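Local coordinates for protein 4-alpha-glucanotransferase (Aquifex aeolicus, PDB 1TZ7) that is an amylomaltase, a 4-alpha-glucanotransferase family protein built round a barrel of eight parallel strands with surrounding helices, at residues E114-Y117 with E118-Y121; R214-E218 with R219-I223; G356-T359 with D360-Y364; K422-F425 with E426-R430; I483-Y487 with T488-E492. One frame throughout, in Å; residues are numbered along the deposited sequence.

All five contacts are local, each at the start or end of a helix. Contacts 1 and 2 are partly buried, while 3, 4 and 5 lie at the surface. Contacts 1, 3 and 5 lead into helices 117-133, 360-368 and 491-500; contacts 2 and 4 close helices 192-218 and 418-428. Contacts 2 and 5 both rest against helix 44-56, and a long, weak ion pair from Glu-114 to Lys-484 ties contact 1 to contact 5. The chemistry varies: tyrosines beside backbone carbonyls in contact 1, a stacked arginine in 2, an arginine lying on isoleucine in 3, paired leucines and a helix ending at a glycine in 4, and a carboxylate gathering donors in 5.

Contact 1: residues E114-Y117 with E118-Y121; sequences EALY and EVVY
The rings of Tyr-117 and Tyr-121, one helical turn apart, are the flat groups here, and they meet obliquely. Tyr-121 CE2 comes 3.9 Å from Tyr-117 CB, and its OH passes 3.9 Å from Tyr-117 CD2. The Tyr-121 ring also comes obliquely against the backbone: its CD2 lies 3.0 Å from Tyr-117 O, a tight approach. In both tyrosines CG sits beside the backbone N (chi1 -80° and -76°), which swings the two rings to the same flank of the turn. Their hydroxyls are held elsewhere, Tyr-117 OH by Trp-479 O and Tyr-121 OH by Thr-69 and Asn-75.

On another flank Leu-116 and Val-119 run side by side, with Leu-116 CB 3.7 Å from Val-119 CG1. Both methyls of Val-120 straddle the carbonyl oxygen of Leu-116. That oxygen accepts Val-120 N at 2.9 Å, and Tyr-117 O accepts Tyr-121 N at 3.0 Å. Glu-118 bends back and makes its salt bridge with Arg-480. This is the first turn of helix 117-133: Leu-116 occupies the N-cap position with an apolar side chain, and i to i+4 bonds begin at once from its carbonyl.

Contact 2: residues R214-E218 with R219-I223; sequences RYARE and RGISI
Arg-219 lays its guanidinium flat on the ring of Tyr-215, a tightly packed part of the contact. The group centres are 3.4 Å apart and the planes only 10° from parallel, so CZ sits over the ring face in a cation-pi stack. The arginine chain runs extended from CG to NE, and its NH2 also donates to Tyr-215 O at 3.0 Å, which fixes the rotation of the stacked group.

The backbone turn is compact too. Ala-216 O takes Ile-221 N at 3.0 Å and Arg-219 N at 3.1 Å, from opposite faces of its carbonyl plane, while Gly-220 N reaches Arg-217 O at 3.0 Å. With Gly-220 at positive phi as the C-prime residue, this is a Schellman motif ending helix 192-218. Arg-217, bent at chi2 and chi3, folds back so that its NE donates to Ile-221 O (3.2 Å), which lies near the plane of the guanidinium.

The exposed side is looser. Arg-214 NE and Glu-218 OE2 form a weak salt bridge at 3.4 Å, and Glu-218 OE1 stays 4.2 Å from Arg-219 NH2. On the inner side Ala-216 and Ile-221 pack on helix 44-56, where Asp-51 holds Tyr-215 OH. The carboxylate of Glu-218, close to Arg-219 but beyond a salt bridge, would probably favour its positive charge, while two arginines satisfy carbonyls at the turn into strand 222-227.

Contact 3: residues G356-T359 with D360-Y364; sequences GFIT and DEVRY
Ile-358 lies against one face of the Arg-363 guanidinium, the two side chains crossing at about a right angle. Ile-358 CG1 is 3.6 Å from the guanidinium plane, offset to the rim, and the CG2 branch of Ile-358 comes within 3.4 Å of Arg-363 NH1. Ile-358 CD1 continues the contact along the aliphatic part of the arginine, 3.7 Å from Arg-363 CG. Ile-358 CG1 also touches Val-362, whose CB is directed toward the loop and whose CG2 comes 3.5 Å from Thr-359 OG1.

The backbone bond from Arg-363 N to Thr-359 O (3.1 Å) lies in the carbonyl plane and sets the arginine at its place on the turn. The next shell steadies the guanidinium: Asp-360 OD2 uses its anti lone pair to accept Arg-363 NE at 3.2 Å, a salt bridge with Asp-360 OD2 lying 23° out of the guanidinium plane. The arginine chain bends at chi3 (-114°) to bring NE round. Thr-359 OG1 lies 3.2 Å from Glu-361 OE1.

Further out, Arg-309 NE binds Phe-357 O and its side chain touches Thr-359, while Glu-387 gives Arg-363 a long, weak ion pair. Acids at Asp-360 and Glu-361 would suit the positive end of a helix dipole. Thr-359 is the N-cap of helix 360-368, at the end of the loop that leaves barrel strand 350-352.

Contact 4: residues K422-F425 with E426-R430; sequences KRLF and EYLGR
Leu-424 and Leu-428 lie side by side, pointing the same way, one turn apart, and meet through their CD1 methyls at 4.0 Å. They reach this parallel setting from different starts: Leu-424 sends CG anti to the backbone N (chi1 174°), Leu-428 beside it (chi1 -69°). MPD, probably from the crystallisation liquor, is bound near Leu-428. Lys-422 and Glu-426 are set askew instead. Both chains are extended, and the lysine meets the carboxylate through its CE carbon, 3.5 Å from Glu-426 OE1. Lys-422 NZ is 4.5 Å from Glu-426 OE1, beyond a salt bridge, where the opposite charges may still attract weakly.

Phe-425 turns its ring to another side of the helix, and the chain end folds back near its base: Arg-430 O lies 3.5 Å from Phe-425 CB and accepts a CA-H...O contact from Phe-425 CA. The carbonyl of Phe-425 receives Gly-429 N at 2.8 Å and Arg-430 N at 3.0 Å, both weak because the angles are poor. Gly-429, at positive phi, is the first residue to leave the helix, in a backbone conformation that suits glycine.

Within the fold this is the last turn of helix 418-428, far from the chain's centre. Tyr-427 reaches the loop holding His-391, whose ND1 bonds its hydroxyl. The leucine side faces helix 437-447, with Leu-441 and Leu-444, while Phe-413 of helix 409-414 packs on Leu-424 and Phe-425.

Contact 5: residues I483-Y487 with T488-E492; sequences IKEDY and TQKKE
Thr-488, Tyr-487 and Asp-486 carry most of this contact, and the threonine touches both of the others. Its OG1 donates to Asp-486 OD1 at 2.6 Å, on the syn side of the carboxylate. The same oxygen takes Thr-488 N at 3.2 Å from above the carboxylate plane, closing an Asx turn, so two donors of a single residue grip OD1. Asp-486 reaches them with CG anti to its backbone N (chi1 -176°). The second oxygen is used too: Gln-489, bent at chi2, brings its NE2 to 2.8 Å from Asp-486 OD2, approaching from above the carboxylate, with the amide plane turned 63° against it. Three bonds fix the rotation of this exposed carboxylate.

The methyl branch of Thr-488 makes an apolar contact instead: Thr-488 CG2 stands over one face of the Tyr-487 ring, displaced to the rim, 4.1 Å from the ring centroid, as a CH-pi contact. Tyr-487 has CG between its backbone N and carbonyl carbon (chi1 60°), which sets one ring face against Thr-488 CG2. The Tyr-487 carbonyl O accepts Lys-490 N at 3.2 Å, a 3-10 spacing, and a longer weak bond links Gln-489 N to Asp-486 O.

This turn joins the loop after helix 457-460 to helix 491-500. Tyr-487 is the buried element: it packs on Arg-48 and Phe-49 of helix 44-56, makes an edge-to-face pair with Phe-52, and touches Met-457. Lys-491 salt-bridges Glu-55 on the same helix, while Lys-490 rests on Leu-460 of helix 457-460.

Contact 1: residues E114-Y117 with E118-Y121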
# COMPACT_ATOMS: atom_id res chain seq x y z
N GLU A 114 -12.51 -15.75 0.94
CA GLU A 114 -12.17 -14.41 0.45
C GLU A 114 -12.54 -13.35 1.49
O GLU A 114 -13.41 -13.57 2.33
CB GLU A 114 -12.89 -14.12 -0.87
CG GLU A 114 -12.55 -15.10 -1.99
CD GLU A 114 -11.13 -14.93 -2.51
OE1 GLU A 114 -10.96 -14.27 -3.56
OE2 GLU A 114 -10.19 -15.45 -1.87
N ALA A 115 -11.87 -12.20 1.41
CA ALA A 115 -12.10 -11.10 2.35
C ALA A 115 -13.54 -10.61 2.25
O ALA A 115 -14.02 -10.25 1.18
CB ALA A 115 -11.15 -9.96 2.07
N LEU A 116 -14.22 -10.61 3.39
CA LEU A 116 -15.63 -10.28 3.45
C LEU A 116 -15.80 -8.79 3.81
O LEU A 116 -16.26 -8.45 4.90
CB LEU A 116 -16.33 -11.16 4.50
CG LEU A 116 -16.85 -12.57 4.13
CD1 LEU A 116 -16.56 -13.05 2.71
CD2 LEU A 116 -16.58 -13.64 5.20
N TYR A 117 -15.43 -7.92 2.87
CA TYR A 117 -15.34 -6.48 3.15
C TYR A 117 -16.66 -5.92 3.67
O TYR A 117 -16.70 -5.31 4.73
CB TYR A 117 -14.90 -5.73 1.89
CG TYR A 117 -13.41 -5.79 1.64
CD1 TYR A 117 -12.89 -6.54 0.59
CD2 TYR A 117 -12.52 -5.12 2.47
CE1 TYR A 117 -11.53 -6.61 0.36
CE2 TYR A 117 -11.15 -5.18 2.26
CZ TYR A 117 -10.66 -5.93 1.20
OH TYR A 117 -9.31 -5.99 0.98
N GLU A 118 -17.74 -6.15 2.92
CA GLU A 118 -19.06 -5.66 3.31
C GLU A 118 -19.35 -5.98 4.77
O GLU A 118 -19.78 -5.10 5.54
CB GLU A 118 -20.16 -6.28 2.42
CG GLU A 118 -20.17 -5.78 0.98
CD GLU A 118 -19.27 -6.59 0.07
OE1 GLU A 118 -18.52 -7.45 0.58
OE2 GLU A 118 -19.33 -6.38 -1.17
N VAL A 119 -19.12 -7.24 5.16
CA VAL A 119 -19.53 -7.69 6.48
C VAL A 119 -18.59 -7.23 7.59
O VAL A 119 -19.03 -6.99 8.71
CB VAL A 119 -19.82 -9.27 6.57
CG1 VAL A 119 -19.74 -9.98 5.25
CG2 VAL A 119 -19.10 -9.95 7.72
N VAL A 120 -17.30 -7.10 7.29
CA VAL A 120 -16.32 -6.71 8.31
C VAL A 120 -16.34 -5.19 8.60
O VAL A 120 -16.05 -4.77 9.71
CB VAL A 120 -14.87 -7.15 7.95
CG1 VAL A 120 -14.80 -8.67 7.80
CG2 VAL A 120 -14.37 -6.45 6.70
N TYR A 121 -16.70 -4.39 7.59
CA TYR A 121 -16.95 -2.96 7.82
C TYR A 121 -17.99 -2.78 8.91
O TYR A 121 -17.81 -1.97 9.81
CB TYR A 121 -17.43 -2.26 6.53
CG TYR A 121 -16.33 -2.01 5.51
CD1 TYR A 121 -15.14 -1.40 5.87
CD2 TYR A 121 -16.50 -2.39 4.19
CE1 TYR A 121 -14.13 -1.17 4.93
CE2 TYR A 121 -15.50 -2.16 3.24
CZ TYR A 121 -14.33 -1.55 3.62
OH TYR A 121 -13.35 -1.34 2.67

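Contact 2: residues R214-E218 with R219-I223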
# COMPACT_ATOMS: atom_id res chain seq x y z
N ARG A 214 7.36 -4.18 16.37
CA ARG A 214 8.43 -4.52 17.31
C ARG A 214 8.79 -6.00 17.20
O ARG A 214 9.95 -6.37 17.19
CB ARG A 214 8.00 -4.20 18.74
CG ARG A 214 9.02 -4.62 19.80
CD ARG A 214 8.64 -4.25 21.22
NE ARG A 214 9.55 -4.85 22.19
CZ ARG A 214 9.44 -4.71 23.51
NH1 ARG A 214 10.32 -5.30 24.32
NH2 ARG A 214 8.45 -4.00 24.03
N TYR A 215 7.77 -6.84 17.10
CA TYR A 215 7.96 -8.27 16.94
C TYR A 215 8.79 -8.54 15.67
O TYR A 215 9.73 -9.33 15.69
CB TYR A 215 6.60 -8.96 16.86
CG TYR A 215 6.63 -10.44 17.08
CD1 TYR A 215 6.73 -11.32 16.00
CD2 TYR A 215 6.53 -10.98 18.36
CE1 TYR A 215 6.74 -12.69 16.20
CE2 TYR A 215 6.54 -12.35 18.56
CZ TYR A 215 6.65 -13.20 17.47
OH TYR A 215 6.66 -14.57 17.65
N ALA A 216 8.44 -7.87 14.58
CA ALA A 216 9.14 -8.03 13.31
C ALA A 216 10.60 -7.56 13.42
O ALA A 216 11.52 -8.25 13.00
CB ALA A 216 8.43 -7.28 12.22
N ARG A 217 10.79 -6.37 13.99
CA ARG A 217 12.11 -5.73 14.06
C ARG A 217 13.11 -6.53 14.92
O ARG A 217 14.30 -6.61 14.60
CB ARG A 217 11.99 -4.31 14.61
CG ARG A 217 11.35 -3.32 13.64
CD ARG A 217 12.35 -2.65 12.71
NE ARG A 217 12.93 -3.62 11.81
CZ ARG A 217 14.23 -3.72 11.52
NH1 ARG A 217 14.64 -4.66 10.69
NH2 ARG A 217 15.12 -2.89 12.06
N GLU A 218 12.62 -7.12 16.01
CA GLU A 218 13.47 -7.90 16.91
C GLU A 218 13.94 -9.19 16.24
O GLU A 218 14.91 -9.81 16.69
CB GLU A 218 12.72 -8.23 18.20
CG GLU A 218 12.60 -7.05 19.15
CD GLU A 218 11.99 -7.44 20.49
OE1 GLU A 218 11.19 -8.41 20.53
OE2 GLU A 218 12.30 -6.78 21.50
N ARG A 219 13.24 -9.59 15.18
CA ARG A 219 13.61 -10.77 14.41
C ARG A 219 14.27 -10.39 13.06
O ARG A 219 14.43 -11.23 12.18
CB ARG A 219 12.37 -11.66 14.17
CG ARG A 219 11.91 -12.38 15.44
CD ARG A 219 10.46 -12.81 15.44
NE ARG A 219 10.10 -13.42 16.72
CZ ARG A 219 9.84 -12.75 17.84
NH1 ARG A 219 9.53 -13.40 18.96
NH2 ARG A 219 9.87 -11.41 17.85
N GLY A 220 14.66 -9.13 12.93
CA GLY A 220 15.47 -8.68 11.80
C GLY A 220 14.67 -8.49 10.52
O GLY A 220 15.23 -8.41 9.42
N ILE A 221 13.35 -8.42 10.66
CA ILE A 221 12.47 -8.25 9.52
C ILE A 221 12.15 -6.77 9.33
O ILE A 221 11.62 -6.12 10.25
CB ILE A 221 11.17 -9.06 9.71
CG1 ILE A 221 11.48 -10.56 9.75
CG2 ILE A 221 10.17 -8.76 8.59
CD1 ILE A 221 10.40 -11.39 10.38
N SER A 222 12.47 -6.25 8.14
CA SER A 222 12.12 -4.88 7.78
C SER A 222 10.82 -4.88 6.98
O SER A 222 10.61 -5.75 6.13
CB SER A 222 13.24 -4.24 6.94
OG SER A 222 14.43 -4.11 7.68
N ILE A 223 9.96 -3.92 7.25
CA ILE A 223 8.68 -3.85 6.60
C ILE A 223 8.68 -2.81 5.51
O ILE A 223 9.00 -1.64 5.74
CB ILE A 223 7.55 -3.56 7.63
CG1 ILE A 223 7.62 -4.57 8.79
CG2 ILE A 223 6.18 -3.63 6.95
CD1 ILE A 223 6.67 -4.27 9.94

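Contact 3: residues G356-T359 with D360-Y364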
# COMPACT_ATOMS: atom_id res chain seq x y z
N GLY A 356 6.26 1.19 -16.00
CA GLY A 356 5.27 1.78 -16.88
C GLY A 356 5.49 3.27 -17.11
O GLY A 356 5.68 4.03 -16.15
N PHE A 357 5.45 3.68 -18.38
CA PHE A 357 5.67 5.07 -18.76
C PHE A 357 7.02 5.59 -18.25
O PHE A 357 7.13 6.72 -17.79
CB PHE A 357 4.54 5.97 -18.23
CG PHE A 357 3.17 5.48 -18.58
CD1 PHE A 357 2.65 5.68 -19.86
CD2 PHE A 357 2.38 4.82 -17.64
CE1 PHE A 357 1.38 5.23 -20.19
CE2 PHE A 357 1.11 4.37 -17.97
CZ PHE A 357 0.61 4.57 -19.24
N ILE A 358 8.05 4.75 -18.35
CA ILE A 358 9.38 5.14 -17.90
C ILE A 358 10.17 5.77 -19.05
O ILE A 358 10.21 5.24 -20.16
CB ILE A 358 10.14 3.92 -17.30
CG1 ILE A 358 11.45 4.38 -16.66
CG2 ILE A 358 10.42 2.85 -18.37
CD1 ILE A 358 11.91 3.49 -15.53
N THR A 359 10.78 6.92 -18.78
CA THR A 359 11.74 7.53 -19.70
C THR A 359 13.11 7.63 -19.03
O THR A 359 13.25 7.33 -17.84
CB THR A 359 11.27 8.93 -20.11
OG1 THR A 359 11.13 9.76 -18.95
CG2 THR A 359 9.86 8.89 -20.72
N ASP A 360 14.10 8.07 -19.80
CA ASP A 360 15.46 8.25 -19.27
C ASP A 360 15.52 9.39 -18.25
O ASP A 360 16.34 9.37 -17.35
CB ASP A 360 16.44 8.52 -20.42
CG ASP A 360 16.84 7.26 -21.17
OD1 ASP A 360 17.42 7.37 -22.27
OD2 ASP A 360 16.61 6.11 -20.73
N GLU A 361 14.65 10.39 -18.41
CA GLU A 361 14.51 11.45 -17.41
C GLU A 361 14.14 10.87 -16.06
O GLU A 361 14.69 11.28 -15.04
CB GLU A 361 13.45 12.46 -17.83
CG GLU A 361 13.79 13.26 -19.07
CD GLU A 361 12.90 12.93 -20.25
OE1 GLU A 361 12.93 11.76 -20.71
OE2 GLU A 361 12.16 13.82 -20.70
N VAL A 362 13.21 9.91 -16.07
CA VAL A 362 12.78 9.26 -14.84
C VAL A 362 13.90 8.42 -14.25
O VAL A 362 14.13 8.46 -13.04
CB VAL A 362 11.54 8.34 -15.08
CG1 VAL A 362 11.16 7.60 -13.80
CG2 VAL A 362 10.36 9.16 -15.60
N ARG A 363 14.58 7.65 -15.10
CA ARG A 363 15.68 6.80 -14.64
C ARG A 363 16.81 7.64 -14.04
O ARG A 363 17.41 7.26 -13.05
CB ARG A 363 16.22 5.95 -15.79
CG ARG A 363 15.27 4.85 -16.26
CD ARG A 363 15.80 4.01 -17.42
NE ARG A 363 15.02 4.20 -18.64
CZ ARG A 363 14.09 3.36 -19.08
NH1 ARG A 363 13.81 2.24 -18.41
NH2 ARG A 363 13.43 3.63 -20.20
N TYR A 364 17.08 8.80 -14.65
CA TYR A 364 18.10 9.70 -14.14
C TYR A 364 17.74 10.26 -12.77
O TYR A 364 18.59 10.37 -11.92
CB TYR A 364 18.35 10.85 -15.10
CG TYR A 364 19.53 11.69 -14.71
CD1 TYR A 364 20.83 11.22 -14.87
CD2 TYR A 364 19.36 12.96 -14.15
CE1 TYR A 364 21.93 11.99 -14.50
CE2 TYR A 364 20.45 13.74 -13.78
CZ TYR A 364 21.73 13.24 -13.96
OH TYR A 364 22.82 14.00 -13.60

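Contact 4: residues K422-F425 with E426-R430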
# COMPACT_ATOMS: atom_id res chain seq x y z
N LYS A 422 8.48 -19.61 -25.53
CA LYS A 422 9.72 -20.06 -26.17
C LYS A 422 10.92 -19.36 -25.56
O LYS A 422 11.93 -19.99 -25.26
CB LYS A 422 9.67 -19.79 -27.67
CG LYS A 422 10.81 -20.43 -28.45
CD LYS A 422 10.52 -20.45 -29.96
CE LYS A 422 11.81 -20.44 -30.78
NZ LYS A 422 11.62 -21.02 -32.13
N ARG A 423 10.80 -18.05 -25.37
CA ARG A 423 11.85 -17.25 -24.78
C ARG A 423 12.16 -17.71 -23.35
O ARG A 423 13.31 -17.73 -22.92
CB ARG A 423 11.44 -15.79 -24.77
CG ARG A 423 11.66 -15.03 -26.10
CD ARG A 423 11.67 -13.62 -25.89
NE ARG A 423 10.83 -12.68 -26.63
CZ ARG A 423 9.73 -12.85 -27.39
NH1 ARG A 423 9.03 -13.95 -27.51
NH2 ARG A 423 9.30 -11.76 -27.95
N LEU A 424 11.11 -18.05 -22.61
CA LEU A 424 11.25 -18.50 -21.22
C LEU A 424 11.99 -19.83 -21.17
O LEU A 424 12.95 -20.00 -20.40
CB LEU A 424 9.86 -18.63 -20.57
CG LEU A 424 9.79 -19.23 -19.16
CD1 LEU A 424 10.66 -18.45 -18.21
CD2 LEU A 424 8.35 -19.24 -18.67
N PHE A 425 11.54 -20.78 -21.99
CA PHE A 425 12.15 -22.11 -22.05
C PHE A 425 13.62 -22.03 -22.47
O PHE A 425 14.46 -22.75 -21.94
CB PHE A 425 11.39 -23.01 -23.05
CG PHE A 425 9.96 -23.32 -22.64
CD1 PHE A 425 9.01 -23.65 -23.61
CD2 PHE A 425 9.57 -23.31 -21.30
CE1 PHE A 425 7.70 -23.94 -23.26
CE2 PHE A 425 8.25 -23.61 -20.95
CZ PHE A 425 7.32 -23.92 -21.93
N GLU A 426 13.91 -21.15 -23.42
CA GLU A 426 15.28 -21.01 -23.94
C GLU A 426 16.19 -20.36 -22.88
O GLU A 426 17.39 -20.65 -22.83
CB GLU A 426 15.28 -20.17 -25.22
CG GLU A 426 14.88 -20.96 -26.46
CD GLU A 426 14.76 -20.10 -27.70
OE1 GLU A 426 14.68 -20.66 -28.81
OE2 GLU A 426 14.74 -18.86 -27.57
N TYR A 427 15.62 -19.51 -22.04
CA TYR A 427 16.38 -18.88 -20.97
C TYR A 427 16.77 -19.92 -19.91
O TYR A 427 17.88 -19.88 -19.37
CB TYR A 427 15.59 -17.74 -20.33
CG TYR A 427 16.47 -16.75 -19.58
CD1 TYR A 427 16.55 -16.77 -18.20
CD2 TYR A 427 17.23 -15.81 -20.27
CE1 TYR A 427 17.36 -15.87 -17.51
CE2 TYR A 427 18.04 -14.90 -19.60
CZ TYR A 427 18.10 -14.94 -18.21
OH TYR A 427 18.90 -14.05 -17.53
N LEU A 428 15.85 -20.85 -19.63
CA LEU A 428 16.09 -21.92 -18.65
C LEU A 428 16.91 -23.04 -19.26
O LEU A 428 17.54 -23.81 -18.54
CB LEU A 428 14.75 -22.47 -18.13
CG LEU A 428 14.01 -21.46 -17.25
CD1 LEU A 428 12.55 -21.75 -17.03
CD2 LEU A 428 14.75 -21.07 -16.00
N GLY A 429 16.90 -23.13 -20.58
CA GLY A 429 17.60 -24.17 -21.29
C GLY A 429 16.78 -25.43 -21.45
O GLY A 429 17.28 -26.44 -21.94
N ARG A 430 15.51 -25.38 -21.05
CA ARG A 430 14.62 -26.53 -21.21
C ARG A 430 13.15 -26.13 -21.13
O ARG A 430 12.80 -25.08 -20.58
CB ARG A 430 14.92 -27.59 -20.16
CG ARG A 430 14.76 -27.11 -18.72
CD ARG A 430 15.58 -27.90 -17.71
NE ARG A 430 14.85 -28.14 -16.46
CZ ARG A 430 14.79 -27.29 -15.44
NH1 ARG A 430 14.10 -27.60 -14.35
NH2 ARG A 430 15.43 -26.12 -15.50

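Contact 5: residues I483-Y487 with T488-E492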
# COMPACT_ATOMS: atom_id res chain seq x y z
N ILE A 483 -5.10 -16.13 1.99
CA ILE A 483 -4.58 -17.46 2.25
C ILE A 483 -5.68 -18.34 2.82
O ILE A 483 -6.36 -17.94 3.77
CB ILE A 483 -3.39 -17.38 3.25
CG1 ILE A 483 -2.22 -16.61 2.63
CG2 ILE A 483 -2.94 -18.77 3.67
CD1 ILE A 483 -1.22 -16.06 3.66
N LYS A 484 -5.84 -19.54 2.24
CA LYS A 484 -6.84 -20.50 2.71
C LYS A 484 -6.19 -21.82 3.18
O LYS A 484 -6.87 -22.70 3.72
CB LYS A 484 -7.85 -20.82 1.59
CG LYS A 484 -8.66 -19.62 1.13
CD LYS A 484 -9.42 -19.93 -0.17
CE LYS A 484 -9.65 -18.68 -1.01
NZ LYS A 484 -8.39 -18.18 -1.63
N GLU A 485 -4.88 -21.95 2.97
CA GLU A 485 -4.17 -23.21 3.23
C GLU A 485 -3.07 -23.01 4.28
O GLU A 485 -2.74 -21.88 4.63
CB GLU A 485 -3.55 -23.74 1.92
CG GLU A 485 -2.38 -22.91 1.39
CD GLU A 485 -2.03 -23.23 -0.05
OE1 GLU A 485 -1.08 -24.02 -0.27
OE2 GLU A 485 -2.69 -22.70 -0.97
N ASP A 486 -2.52 -24.11 4.77
CA ASP A 486 -1.38 -24.06 5.69
C ASP A 486 -0.09 -23.77 4.92
O ASP A 486 0.56 -24.69 4.41
CB ASP A 486 -1.25 -25.37 6.47
CG ASP A 486 -0.13 -25.33 7.53
OD1 ASP A 486 0.49 -24.26 7.72
OD2 ASP A 486 0.20 -26.33 8.20
N TYR A 487 0.29 -22.50 4.86
CA TYR A 487 1.44 -22.07 4.07
C TYR A 487 2.78 -22.45 4.71
O TYR A 487 3.82 -22.35 4.07
CB TYR A 487 1.39 -20.54 3.85
CG TYR A 487 1.41 -19.74 5.13
CD1 TYR A 487 0.23 -19.38 5.76
CD2 TYR A 487 2.61 -19.35 5.71
CE1 TYR A 487 0.24 -18.64 6.93
CE2 TYR A 487 2.63 -18.61 6.89
CZ TYR A 487 1.43 -18.26 7.50
OH TYR A 487 1.43 -17.53 8.67
N THR A 488 2.75 -22.87 5.98
CA THR A 488 4.00 -23.20 6.70
C THR A 488 4.58 -24.55 6.27
O THR A 488 5.73 -24.87 6.60
CB THR A 488 3.78 -23.19 8.25
OG1 THR A 488 2.88 -24.23 8.62
CG2 THR A 488 3.10 -21.90 8.71
N GLN A 489 3.80 -25.33 5.53
CA GLN A 489 4.30 -26.57 4.92
C GLN A 489 5.38 -26.27 3.87
O GLN A 489 6.19 -27.14 3.54
CB GLN A 489 3.15 -27.36 4.27
CG GLN A 489 2.07 -27.81 5.25
CD GLN A 489 2.62 -28.56 6.44
OE1 GLN A 489 3.28 -29.59 6.29
NE2 GLN A 489 2.36 -28.05 7.64
N LYS A 490 5.37 -25.04 3.35
CA LYS A 490 6.33 -24.63 2.32
C LYS A 490 7.70 -24.27 2.92
O LYS A 490 8.61 -23.88 2.19
CB LYS A 490 5.78 -23.43 1.54
CG LYS A 490 4.44 -23.68 0.85
CD LYS A 490 4.59 -24.62 -0.33
CE LYS A 490 3.27 -24.80 -1.06
NZ LYS A 490 3.18 -26.13 -1.72
N LYS A 491 7.85 -24.39 4.24
CA LYS A 491 8.97 -23.76 4.94
C LYS A 491 10.31 -24.43 4.62
O LYS A 491 11.31 -23.74 4.40
CB LYS A 491 8.71 -23.70 6.47
CG LYS A 491 9.25 -24.89 7.28
CD LYS A 491 10.53 -24.52 8.04
CE LYS A 491 10.85 -25.53 9.13
NZ LYS A 491 12.28 -25.49 9.53
N GLU A 492 10.34 -25.75 4.57
CA GLU A 492 11.59 -26.49 4.33
C GLU A 492 12.09 -26.27 2.90
O GLU A 492 13.29 -26.15 2.66
CB GLU A 492 11.40 -27.98 4.60
CG GLU A 492 12.59 -28.64 5.29
CD GLU A 492 12.83 -28.09 6.69
OE1 GLU A 492 13.81 -27.33 6.87
OE2 GLU A 492 12.03 -28.41 7.60